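Local coordinates for insecticidal protein (Brevibacillus laterosporus, PDB 7ML9) that probably forms beta-barrel pores in target-cell membranes, as an insecticidal toxin of the epsilon-toxin/MTX2 family active against the western corn rootworm, at residues K151-M156 and E170-N175; S139-H144 and S176-K181; P128-T133 and Y187-Q192; P106-K111 and L205-T210. All blocks are in the same frame, centred on the assembly; numbering follows the deposited sequence.

Contact 1 of 4, residues K151-M156 and E170-N175; sequences KTTATM and EYNFQN
F173 closes one end of this antiparallel pairing, where the strand carrying E170-N172 runs out. Its CG lies anti to the carbonyl carbon (chi1 -79°), which lays the ring alongside the opposing backbone. Starting from CB, 3.6 Å from T152 O, the side chain first follows that carbonyl. Beyond CG, the T152 methyl comes down over one face of the ring near the rim, with CG2 3.7 Å from CD2, a CH-pi contact. At the far end CE1 and CZ meet the methyl of A154, CE1 approaching A154 CB to 3.8 Å. The methyl of T152 is presented by chi1 -61°, with CG2 anti to its own N, while its OG1 turns back to V150 O. The backbone fixes the same register: F173 N donates almost straight to T152 O (3.0 Å), and A154 and Y171 exchange N-H...O bonds with the acceptor carbonyls met in plane.

The face bearing T153, T155, E170 and N172 is polar. There the extended E170 chain brings OE2 to T153 OG1 in a weak bond of 3.5 Å. N172 OD1 accepts from Q174 N in an Asx turn and from a water that also takes T152 N-H. Y171 and F173, by contrast, lie against L219 of strand 201-229. An amphipathic beta hairpin, 153-160 with 165-172, is thereby folded onto the toxin body, consistent with the membrane-inserting hairpin of aerolysin-type pore formers.

Contact 2 of 4, residues S139-H144 and S176-K181; sequences SNTTTH and SSTDTK
Backbone hydrogen bonds carry most of the pairing between 139-144 and 176-181, whose strands run antiparallel at 173°. N140 and D179 form the hydrogen-bonded pair: N140 N reaches D179 O at 3.0 Å in the carbonyl plane, whereas D179 N approaches N140 O from above that plane. Beyond T141 the ladder continues into the turn, T142 N pointing nearly along the C=O axis of S177 at 2.8 Å and S176 N returning a more bent bond to T142 O. CA-H...O contacts fill the gaps, among them T141 CA to S177 O at 3.3 Å.

Side-chain contacts are mainly between short polar residues lying beside each other. N140 and D179 point the same way, and the amide nitrogen ND2 stands 3.6 Å from D179 CB, with the amide and carboxylate planes 37° apart. N140 takes the crowded chi1 position between N and the carbonyl carbon (76°), which carries the amide to T169 OG1 and E170 O. On the other face T141 and T178 are also side by side, T141 OG1 touching the methyl CG2 of T178 at 3.7 Å, and T180 OG1 comes 3.4 Å from S139 CB.

Charge does not bridge the two strands: the long salt bridge of K181 NZ with D179 OD2, 4.0 Å in the conformer described, lies within 176-181.

Strand 130-147 is thus held between 178-189 and 266-289, S139 and T141 bonding to K276 and T274, while 303-323 flanks 178-189 and the hairpin strand 165-172 lies against N140 and T142.

Contact 3 of 4, residues P128-T133 and Y187-Q192; sequences PEFNYT and YKSPSQ
The hydroxyl of S189 stands in for a backbone acceptor at the fraying end of this antiparallel pair. Its OG, in the crowded position between N and the carbonyl carbon (chi1 71°), accepts from F130 N at 3.1 Å and sits in the plane of the F130 ring at its edge. S189 N returns a bond to F130 O from above the carbonyl plane, and farther along Y132 and Y187 form a hydrogen-bonded pair. K188, on the face away from S189, is crossed obliquely by E129 from the loop before the strand: the carboxylate meets the lysine's aliphatic part, OE1 lying 3.1 Å from CD, while the salt bridge from OE2 to NZ is long at 3.9 Å.

Two waters make up the next shell. One lies within hydrogen-bonding distance of P128 O, P190 O and S189 OG (2.8 Å from the last); the other links E129 OE2 to S191 N. Farther out, Y187 OH is held by E136 and G280 N, and S191 OG by T127 O. The buried rings of F130 and Y187 lie against L285 and F283 of strand 266-289, as well as strand 201-229. Such long antiparallel strands are characteristic of the elongated beta-rich body of aerolysin-type toxins.

Contact 4 of 4, residues P106-K111 and L205-T210; sequences PLYAGK and LAYLNT. With EDO (1,2-ethanediol), chain I.
Two tyrosines, Y108 and Y207, cross obliquely where strands 107-111 and 205-210 run antiparallel. Their planes stand at 58° and their centroids 5.6 Å apart. Y108 CG is anti to its backbone N (chi1 177°), so the ring swings along the strand and sets CD1 over one face of Y207, toward the rim, 3.9 Å from CE2. The same ring has the backbone N of G110 above its centre, 3.5 Å from the plane, and its edge toward L205 CB.

Between these residues the chain departs from regular alternation. Y108 faces Y207 and K111 faces L205, so that A109 and G110 together span the single residue A206: a beta bulge in the long strand 86-115. A206 is gripped from both, taking A109 N on its O from above the carbonyl plane and giving its own N-H nearly along the C=O axis of G110. The positive phi of G110 suits a residue without a side chain.

Past the bulge K111 and L205 lie side by side, pointing alike, and K111 CB packs unusually tightly on L205 CD2 at 3.4 Å. The lysine runs on to NZ, which donates to O1 of an ethanediol (2.7 Å), probably from the crystallisation liquor. At the other end P106 lies alongside N209, CG 3.6 Å from OD1, while N209 ND2 bonds to D282; L107 CD1 crosses the methyl CG2 of T210 at about a right angle, 3.8 Å away.

Overall arrangement
The four contacts are nested along the chain: contact 4 encloses contact 3, which encloses contact 2, which encloses contact 1. Contacts 2 and 3 lie on the same two strands, 130-147 and 178-189, with centres 34 Å apart, so the pairing runs far along the elongated molecule. Contacts 3 and 4, 10 Å between centres, touch where F130 and Y132 pack on strands 86-115 and 201-229. Contacts 1 and 2, 9 Å apart, join the separate hairpin 153-160/165-172 to the main sheet. That hairpin lies between strands 130-147 and 178-189 in sequence and packs on the main sheet, consistent with the inserting hairpin of related pore formers.

Contact 1 of 4, residues K151-M156 and E170-N175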
# COMPACT_ATOMS: atom_id res chain seq x y z
N LYS A 151 -0.86 5.49 17.38
CA LYS A 151 -0.73 4.39 16.43
C LYS A 151 -1.88 4.43 15.44
O LYS A 151 -3.06 4.49 15.82
CB LYS A 151 -0.69 3.04 17.17
CG LYS A 151 -0.40 1.86 16.24
CD LYS A 151 -1.10 0.59 16.70
CE LYS A 151 -0.83 -0.56 15.74
NZ LYS A 151 -1.78 -1.68 16.02
N THR A 152 -1.54 4.42 14.16
CA THR A 152 -2.51 4.59 13.09
C THR A 152 -2.25 3.51 12.05
O THR A 152 -1.10 3.30 11.64
CB THR A 152 -2.40 5.99 12.47
OG1 THR A 152 -2.69 6.97 13.47
CG2 THR A 152 -3.37 6.16 11.30
N THR A 153 -3.31 2.80 11.67
CA THR A 153 -3.24 1.70 10.72
C THR A 153 -4.37 1.85 9.72
O THR A 153 -5.39 2.49 10.00
CB THR A 153 -3.35 0.30 11.38
OG1 THR A 153 -4.60 0.20 12.08
CG2 THR A 153 -2.21 0.04 12.34
N ALA A 154 -4.18 1.24 8.55
CA ALA A 154 -5.24 1.22 7.56
C ALA A 154 -5.00 0.02 6.66
O ALA A 154 -3.86 -0.32 6.34
CB ALA A 154 -5.29 2.51 6.72
N THR A 155 -6.09 -0.61 6.24
CA THR A 155 -6.05 -1.78 5.39
C THR A 155 -6.30 -1.38 3.95
O THR A 155 -7.22 -0.61 3.66
CB THR A 155 -7.08 -2.81 5.84
OG1 THR A 155 -6.71 -3.26 7.15
CG2 THR A 155 -7.12 -4.00 4.87
N MET A 156 -5.46 -1.88 3.06
CA MET A 156 -5.58 -1.61 1.64
C MET A 156 -5.87 -2.91 0.90
O MET A 156 -5.23 -3.92 1.16
CB MET A 156 -4.31 -0.98 1.09
CG MET A 156 -4.56 -0.34 -0.24
SD MET A 156 -3.10 -0.41 -1.26
CE MET A 156 -2.79 -2.15 -1.28
N GLU A 170 -2.33 -4.57 5.71
CA GLU A 170 -2.56 -3.53 6.71
C GLU A 170 -1.27 -2.74 6.92
O GLU A 170 -0.24 -3.30 7.31
CB GLU A 170 -3.05 -4.11 8.03
CG GLU A 170 -3.44 -3.03 9.04
CD GLU A 170 -4.06 -3.59 10.30
OE1 GLU A 170 -3.55 -4.61 10.81
OE2 GLU A 170 -5.07 -3.01 10.77
N TYR A 171 -1.33 -1.44 6.64
CA TYR A 171 -0.19 -0.56 6.84
C TYR A 171 -0.21 0.01 8.24
O TYR A 171 -1.26 0.39 8.75
CB TYR A 171 -0.21 0.60 5.84
CG TYR A 171 0.21 0.20 4.46
CD1 TYR A 171 1.55 0.20 4.09
CD2 TYR A 171 -0.73 -0.19 3.52
CE1 TYR A 171 1.93 -0.17 2.83
CE2 TYR A 171 -0.35 -0.57 2.26
CZ TYR A 171 0.98 -0.56 1.92
OH TYR A 171 1.36 -0.93 0.65
N ASN A 172 0.96 0.04 8.87
CA ASN A 172 1.19 0.89 10.03
C ASN A 172 1.88 2.16 9.53
O ASN A 172 2.92 2.08 8.87
CB ASN A 172 2.04 0.19 11.09
CG ASN A 172 2.13 0.98 12.38
OD1 ASN A 172 2.45 2.18 12.37
ND2 ASN A 172 1.84 0.33 13.50
N PHE A 173 1.31 3.32 9.87
CA PHE A 173 1.74 4.58 9.27
C PHE A 173 3.11 5.04 9.74
O PHE A 173 3.65 5.99 9.16
CB PHE A 173 0.70 5.67 9.54
CG PHE A 173 -0.52 5.61 8.64
CD1 PHE A 173 -0.95 4.42 8.06
CD2 PHE A 173 -1.25 6.76 8.38
CE1 PHE A 173 -2.07 4.38 7.24
CE2 PHE A 173 -2.37 6.74 7.56
CZ PHE A 173 -2.79 5.54 6.98
N GLN A 174 3.71 4.41 10.74
CA GLN A 174 5.04 4.84 11.16
C GLN A 174 6.07 4.52 10.08
O GLN A 174 6.05 3.44 9.48
CB GLN A 174 5.45 4.19 12.47
CG GLN A 174 6.88 4.54 12.91
CD GLN A 174 7.36 3.73 14.12
OE1 GLN A 174 6.62 3.53 15.09
NE2 GLN A 174 8.60 3.26 14.06
N ASN A 175 6.97 5.48 9.82
CA ASN A 175 8.04 5.29 8.85
C ASN A 175 8.77 3.97 9.08
O ASN A 175 9.08 3.61 10.22
CB ASN A 175 9.04 6.45 8.94
CG ASN A 175 10.15 6.35 7.91
OD1 ASN A 175 9.98 5.75 6.84
ND2 ASN A 175 11.30 6.93 8.23
O HOH W 1 1.49 4.42 13.58

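Contact 2 of 4, residues S139-H144 and S176-K181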
# COMPACT_ATOMS: atom_id res chain seq x y z
N SER A 139 3.41 -8.88 1.76
CA SER A 139 4.16 -8.00 2.63
C SER A 139 4.00 -6.55 2.17
O SER A 139 3.66 -6.26 1.02
CB SER A 139 5.64 -8.39 2.71
OG SER A 139 6.30 -8.27 1.47
N ASN A 140 4.21 -5.63 3.11
CA ASN A 140 4.16 -4.21 2.80
C ASN A 140 5.27 -3.50 3.56
O ASN A 140 5.83 -4.04 4.52
CB ASN A 140 2.76 -3.65 3.09
CG ASN A 140 2.48 -3.43 4.58
OD1 ASN A 140 3.31 -2.87 5.30
ND2 ASN A 140 1.30 -3.84 5.03
N THR A 141 5.61 -2.30 3.10
CA THR A 141 6.57 -1.43 3.76
C THR A 141 6.02 -0.01 3.72
O THR A 141 5.57 0.44 2.67
CB THR A 141 7.94 -1.46 3.08
OG1 THR A 141 8.52 -2.77 3.20
CG2 THR A 141 8.88 -0.45 3.73
N THR A 142 6.05 0.68 4.85
CA THR A 142 5.70 2.10 4.86
C THR A 142 6.94 2.89 4.47
O THR A 142 7.94 2.90 5.20
CB THR A 142 5.17 2.51 6.23
OG1 THR A 142 3.97 1.77 6.50
CG2 THR A 142 4.85 4.02 6.22
N THR A 143 6.90 3.51 3.29
CA THR A 143 8.09 4.17 2.75
C THR A 143 8.11 5.66 3.04
O THR A 143 9.19 6.24 3.18
CB THR A 143 8.18 3.93 1.23
OG1 THR A 143 6.95 4.35 0.61
CG2 THR A 143 8.40 2.43 0.91
N HIS A 144 6.94 6.31 3.08
CA HIS A 144 6.80 7.69 3.53
C HIS A 144 5.79 7.67 4.67
O HIS A 144 4.58 7.68 4.42
CB HIS A 144 6.33 8.61 2.41
CG HIS A 144 7.31 8.75 1.29
ND1 HIS A 144 7.72 7.69 0.50
CD2 HIS A 144 7.94 9.85 0.80
CE1 HIS A 144 8.56 8.13 -0.41
NE2 HIS A 144 8.71 9.43 -0.26
N SER A 176 9.03 3.26 7.98
CA SER A 176 9.81 2.02 7.94
C SER A 176 9.10 0.83 8.56
O SER A 176 9.73 -0.22 8.75
CB SER A 176 11.18 2.19 8.60
OG SER A 176 11.96 3.12 7.87
N SER A 177 7.82 0.95 8.88
CA SER A 177 7.05 -0.20 9.32
C SER A 177 6.98 -1.23 8.20
O SER A 177 6.72 -0.89 7.04
CB SER A 177 5.63 0.22 9.72
OG SER A 177 5.65 1.07 10.86
N THR A 178 7.22 -2.50 8.54
CA THR A 178 7.08 -3.61 7.62
C THR A 178 6.13 -4.65 8.21
O THR A 178 6.15 -4.91 9.41
CB THR A 178 8.43 -4.28 7.31
OG1 THR A 178 8.94 -4.87 8.51
CG2 THR A 178 9.43 -3.29 6.77
N ASP A 179 5.30 -5.23 7.35
CA ASP A 179 4.36 -6.28 7.70
C ASP A 179 4.58 -7.45 6.74
O ASP A 179 4.85 -7.22 5.56
CB ASP A 179 2.91 -5.78 7.60
CG ASP A 179 1.98 -6.40 8.65
OD1 ASP A 179 2.47 -6.76 9.73
OD2 ASP A 179 0.76 -6.51 8.39
N THR A 180 4.49 -8.68 7.25
CA THR A 180 4.47 -9.87 6.40
C THR A 180 3.44 -10.84 6.94
O THR A 180 3.45 -11.17 8.13
CB THR A 180 5.84 -10.56 6.31
OG1 THR A 180 6.78 -9.70 5.66
CG2 THR A 180 5.74 -11.86 5.51
N LYS A 181 2.53 -11.28 6.07
CA LYS A 181 1.47 -12.24 6.39
C LYS A 181 1.62 -13.44 5.46
O LYS A 181 1.77 -13.25 4.25
CB LYS A 181 0.09 -11.61 6.17
CG LYS A 181 -0.61 -10.99 7.37
CD LYS A 181 -2.07 -10.72 6.98
CE LYS A 181 -2.89 -10.07 8.09
NZ LYS A 181 -2.64 -8.60 8.24

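Contact 3 of 4, residues P128-T133 and Y187-Q192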
# COMPACT_ATOMS: atom_id res chain seq x y z
N PRO A 128 -6.04 -38.43 -12.02
CA PRO A 128 -6.18 -38.11 -10.60
C PRO A 128 -6.21 -36.60 -10.41
O PRO A 128 -5.95 -35.82 -11.33
CB PRO A 128 -4.93 -38.73 -9.96
CG PRO A 128 -4.36 -39.66 -11.01
CD PRO A 128 -4.75 -39.08 -12.33
N GLU A 129 -6.56 -36.18 -9.20
CA GLU A 129 -6.31 -34.81 -8.79
C GLU A 129 -4.85 -34.64 -8.43
O GLU A 129 -4.24 -35.51 -7.81
CB GLU A 129 -7.20 -34.44 -7.60
CG GLU A 129 -8.65 -34.37 -7.98
CD GLU A 129 -9.54 -34.13 -6.79
OE1 GLU A 129 -9.05 -34.28 -5.64
OE2 GLU A 129 -10.72 -33.80 -7.00
N PHE A 130 -4.27 -33.52 -8.84
CA PHE A 130 -2.94 -33.18 -8.39
C PHE A 130 -3.06 -32.10 -7.31
O PHE A 130 -4.13 -31.51 -7.13
CB PHE A 130 -2.05 -32.74 -9.55
CG PHE A 130 -1.81 -33.83 -10.58
CD1 PHE A 130 -2.66 -34.00 -11.65
CD2 PHE A 130 -0.70 -34.67 -10.46
CE1 PHE A 130 -2.44 -34.99 -12.60
CE2 PHE A 130 -0.46 -35.68 -11.41
CZ PHE A 130 -1.33 -35.83 -12.47
N ASN A 131 -1.98 -31.88 -6.58
CA ASN A 131 -2.01 -30.97 -5.45
C ASN A 131 -0.65 -30.33 -5.26
O ASN A 131 0.37 -30.80 -5.79
CB ASN A 131 -2.43 -31.67 -4.15
CG ASN A 131 -1.31 -32.50 -3.54
OD1 ASN A 131 -0.41 -31.98 -2.86
ND2 ASN A 131 -1.35 -33.81 -3.78
N TYR A 132 -0.62 -29.24 -4.49
CA TYR A 132 0.64 -28.60 -4.15
C TYR A 132 0.41 -27.85 -2.85
O TYR A 132 -0.66 -27.27 -2.66
CB TYR A 132 1.13 -27.64 -5.25
CG TYR A 132 2.62 -27.42 -5.24
CD1 TYR A 132 3.19 -26.42 -4.46
CD2 TYR A 132 3.47 -28.23 -5.98
CE1 TYR A 132 4.56 -26.23 -4.42
CE2 TYR A 132 4.84 -28.04 -5.96
CZ TYR A 132 5.37 -27.04 -5.18
OH TYR A 132 6.73 -26.86 -5.15
N THR A 133 1.38 -27.91 -1.95
CA THR A 133 1.30 -27.19 -0.69
C THR A 133 2.14 -25.93 -0.83
O THR A 133 3.37 -26.00 -0.98
CB THR A 133 1.77 -28.05 0.48
OG1 THR A 133 0.85 -29.15 0.62
CG2 THR A 133 1.78 -27.23 1.79
N TYR A 187 -3.43 -26.22 -3.04
CA TYR A 187 -3.97 -26.06 -4.38
C TYR A 187 -4.28 -27.44 -4.95
O TYR A 187 -3.49 -28.37 -4.79
CB TYR A 187 -2.99 -25.34 -5.30
CG TYR A 187 -2.71 -23.90 -4.90
CD1 TYR A 187 -3.72 -23.06 -4.49
CD2 TYR A 187 -1.42 -23.39 -4.99
CE1 TYR A 187 -3.46 -21.73 -4.15
CE2 TYR A 187 -1.15 -22.06 -4.65
CZ TYR A 187 -2.17 -21.25 -4.23
OH TYR A 187 -1.90 -19.93 -3.90
N LYS A 188 -5.42 -27.56 -5.63
CA LYS A 188 -5.85 -28.83 -6.20
C LYS A 188 -6.30 -28.62 -7.64
O LYS A 188 -6.95 -27.62 -7.96
CB LYS A 188 -6.97 -29.43 -5.36
CG LYS A 188 -7.55 -30.72 -5.88
CD LYS A 188 -8.48 -31.32 -4.83
CE LYS A 188 -9.50 -30.31 -4.36
NZ LYS A 188 -10.90 -30.78 -4.55
N SER A 189 -5.91 -29.55 -8.52
CA SER A 189 -6.40 -29.54 -9.89
C SER A 189 -7.50 -30.58 -10.01
O SER A 189 -7.28 -31.74 -9.63
CB SER A 189 -5.28 -29.85 -10.88
OG SER A 189 -4.90 -31.20 -10.77
N PRO A 190 -8.69 -30.22 -10.49
CA PRO A 190 -9.74 -31.23 -10.65
C PRO A 190 -9.33 -32.28 -11.69
O PRO A 190 -8.47 -32.06 -12.54
CB PRO A 190 -10.96 -30.42 -11.12
CG PRO A 190 -10.65 -29.01 -10.72
CD PRO A 190 -9.16 -28.87 -10.82
N SER A 191 -9.95 -33.44 -11.56
CA SER A 191 -9.74 -34.53 -12.51
C SER A 191 -10.09 -34.10 -13.93
O SER A 191 -11.12 -33.48 -14.16
CB SER A 191 -10.60 -35.72 -12.08
OG SER A 191 -10.49 -36.79 -13.00
N GLN A 192 -9.22 -34.44 -14.89
CA GLN A 192 -9.41 -34.12 -16.29
C GLN A 192 -9.65 -35.40 -17.10
O GLN A 192 -9.12 -36.47 -16.77
CB GLN A 192 -8.20 -33.37 -16.87
CG GLN A 192 -7.87 -32.07 -16.14
CD GLN A 192 -9.04 -31.10 -16.13
OE1 GLN A 192 -9.48 -30.64 -15.08
NE2 GLN A 192 -9.55 -30.80 -17.32
O HOH W 2 -5.97 -33.16 -12.54
O HOH W 3 -11.89 -34.06 -9.45

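Contact 4 of 4, residues P106-K111 and L205-T210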
# COMPACT_ATOMS: atom_id res chain seq x y z
N PRO A 106 7.32 -22.39 -13.16
CA PRO A 106 6.35 -23.44 -12.84
C PRO A 106 6.95 -24.49 -11.92
O PRO A 106 8.15 -24.80 -11.98
CB PRO A 106 5.98 -24.02 -14.21
CG PRO A 106 6.40 -22.97 -15.20
CD PRO A 106 7.62 -22.34 -14.60
N LEU A 107 6.11 -25.03 -11.04
CA LEU A 107 6.55 -25.95 -10.00
C LEU A 107 5.98 -27.33 -10.30
O LEU A 107 4.77 -27.50 -10.39
CB LEU A 107 6.10 -25.46 -8.61
CG LEU A 107 6.68 -24.09 -8.19
CD1 LEU A 107 6.00 -23.52 -6.94
CD2 LEU A 107 8.18 -24.17 -8.01
N TYR A 108 6.86 -28.31 -10.46
CA TYR A 108 6.43 -29.69 -10.70
C TYR A 108 5.63 -30.23 -9.51
O TYR A 108 6.10 -30.19 -8.38
CB TYR A 108 7.66 -30.55 -10.97
CG TYR A 108 7.34 -32.02 -11.15
CD1 TYR A 108 6.51 -32.44 -12.18
CD2 TYR A 108 7.83 -32.97 -10.28
CE1 TYR A 108 6.20 -33.78 -12.35
CE2 TYR A 108 7.53 -34.31 -10.43
CZ TYR A 108 6.72 -34.71 -11.48
OH TYR A 108 6.42 -36.04 -11.64
N ALA A 109 4.41 -30.71 -9.78
CA ALA A 109 3.49 -31.18 -8.75
C ALA A 109 3.34 -32.70 -8.69
O ALA A 109 2.77 -33.21 -7.72
CB ALA A 109 2.11 -30.56 -8.95
N GLY A 110 3.78 -33.45 -9.71
CA GLY A 110 3.68 -34.90 -9.67
C GLY A 110 3.24 -35.45 -11.01
O GLY A 110 3.11 -34.72 -12.00
N LYS A 111 3.01 -36.76 -11.06
CA LYS A 111 2.64 -37.38 -12.33
C LYS A 111 1.86 -38.66 -12.09
O LYS A 111 1.90 -39.23 -11.00
CB LYS A 111 3.87 -37.67 -13.19
CG LYS A 111 4.83 -38.72 -12.63
CD LYS A 111 6.12 -38.69 -13.44
CE LYS A 111 7.11 -39.81 -13.07
NZ LYS A 111 6.47 -40.92 -12.30
N LEU A 205 1.89 -35.26 -16.56
CA LEU A 205 2.72 -34.48 -15.64
C LEU A 205 2.00 -33.19 -15.28
O LEU A 205 1.44 -32.53 -16.16
CB LEU A 205 4.08 -34.13 -16.25
CG LEU A 205 4.99 -35.18 -16.89
CD1 LEU A 205 6.32 -34.54 -17.25
CD2 LEU A 205 5.24 -36.29 -15.95
N ALA A 206 2.04 -32.82 -14.00
CA ALA A 206 1.33 -31.64 -13.51
C ALA A 206 2.33 -30.61 -12.99
O ALA A 206 3.32 -30.96 -12.33
CB ALA A 206 0.34 -31.99 -12.39
N TYR A 207 2.07 -29.34 -13.31
CA TYR A 207 2.88 -28.22 -12.87
C TYR A 207 1.98 -27.13 -12.31
O TYR A 207 0.93 -26.84 -12.88
CB TYR A 207 3.73 -27.65 -14.00
CG TYR A 207 4.71 -28.63 -14.59
CD1 TYR A 207 4.30 -29.55 -15.55
CD2 TYR A 207 6.03 -28.64 -14.19
CE1 TYR A 207 5.20 -30.46 -16.09
CE2 TYR A 207 6.94 -29.53 -14.73
CZ TYR A 207 6.51 -30.44 -15.69
OH TYR A 207 7.39 -31.35 -16.23
N LEU A 208 2.39 -26.55 -11.18
CA LEU A 208 1.69 -25.40 -10.63
C LEU A 208 2.31 -24.14 -11.22
O LEU A 208 3.52 -23.93 -11.12
CB LEU A 208 1.78 -25.38 -9.10
CG LEU A 208 1.18 -24.14 -8.41
CD1 LEU A 208 -0.33 -24.11 -8.54
CD2 LEU A 208 1.60 -24.11 -6.95
N ASN A 209 1.48 -23.30 -11.83
CA ASN A 209 1.95 -21.99 -12.27
C ASN A 209 1.78 -21.01 -11.12
O ASN A 209 0.81 -21.09 -10.36
CB ASN A 209 1.16 -21.52 -13.50
CG ASN A 209 1.67 -22.14 -14.80
OD1 ASN A 209 2.88 -22.33 -15.01
ND2 ASN A 209 0.74 -22.43 -15.69
N THR A 210 2.73 -20.08 -11.00
CA THR A 210 2.71 -19.09 -9.92
C THR A 210 2.72 -17.68 -10.50
O THR A 210 3.09 -17.44 -11.65
CB THR A 210 3.92 -19.28 -8.98
OG1 THR A 210 5.13 -19.02 -9.70
CG2 THR A 210 3.98 -20.71 -8.41
C1 EDO I . 5.82 -42.93 -15.40
O1 EDO I . 5.19 -42.31 -14.28
C2 EDO I . 7.32 -42.67 -15.37
O2 EDO I . 7.71 -42.18 -16.65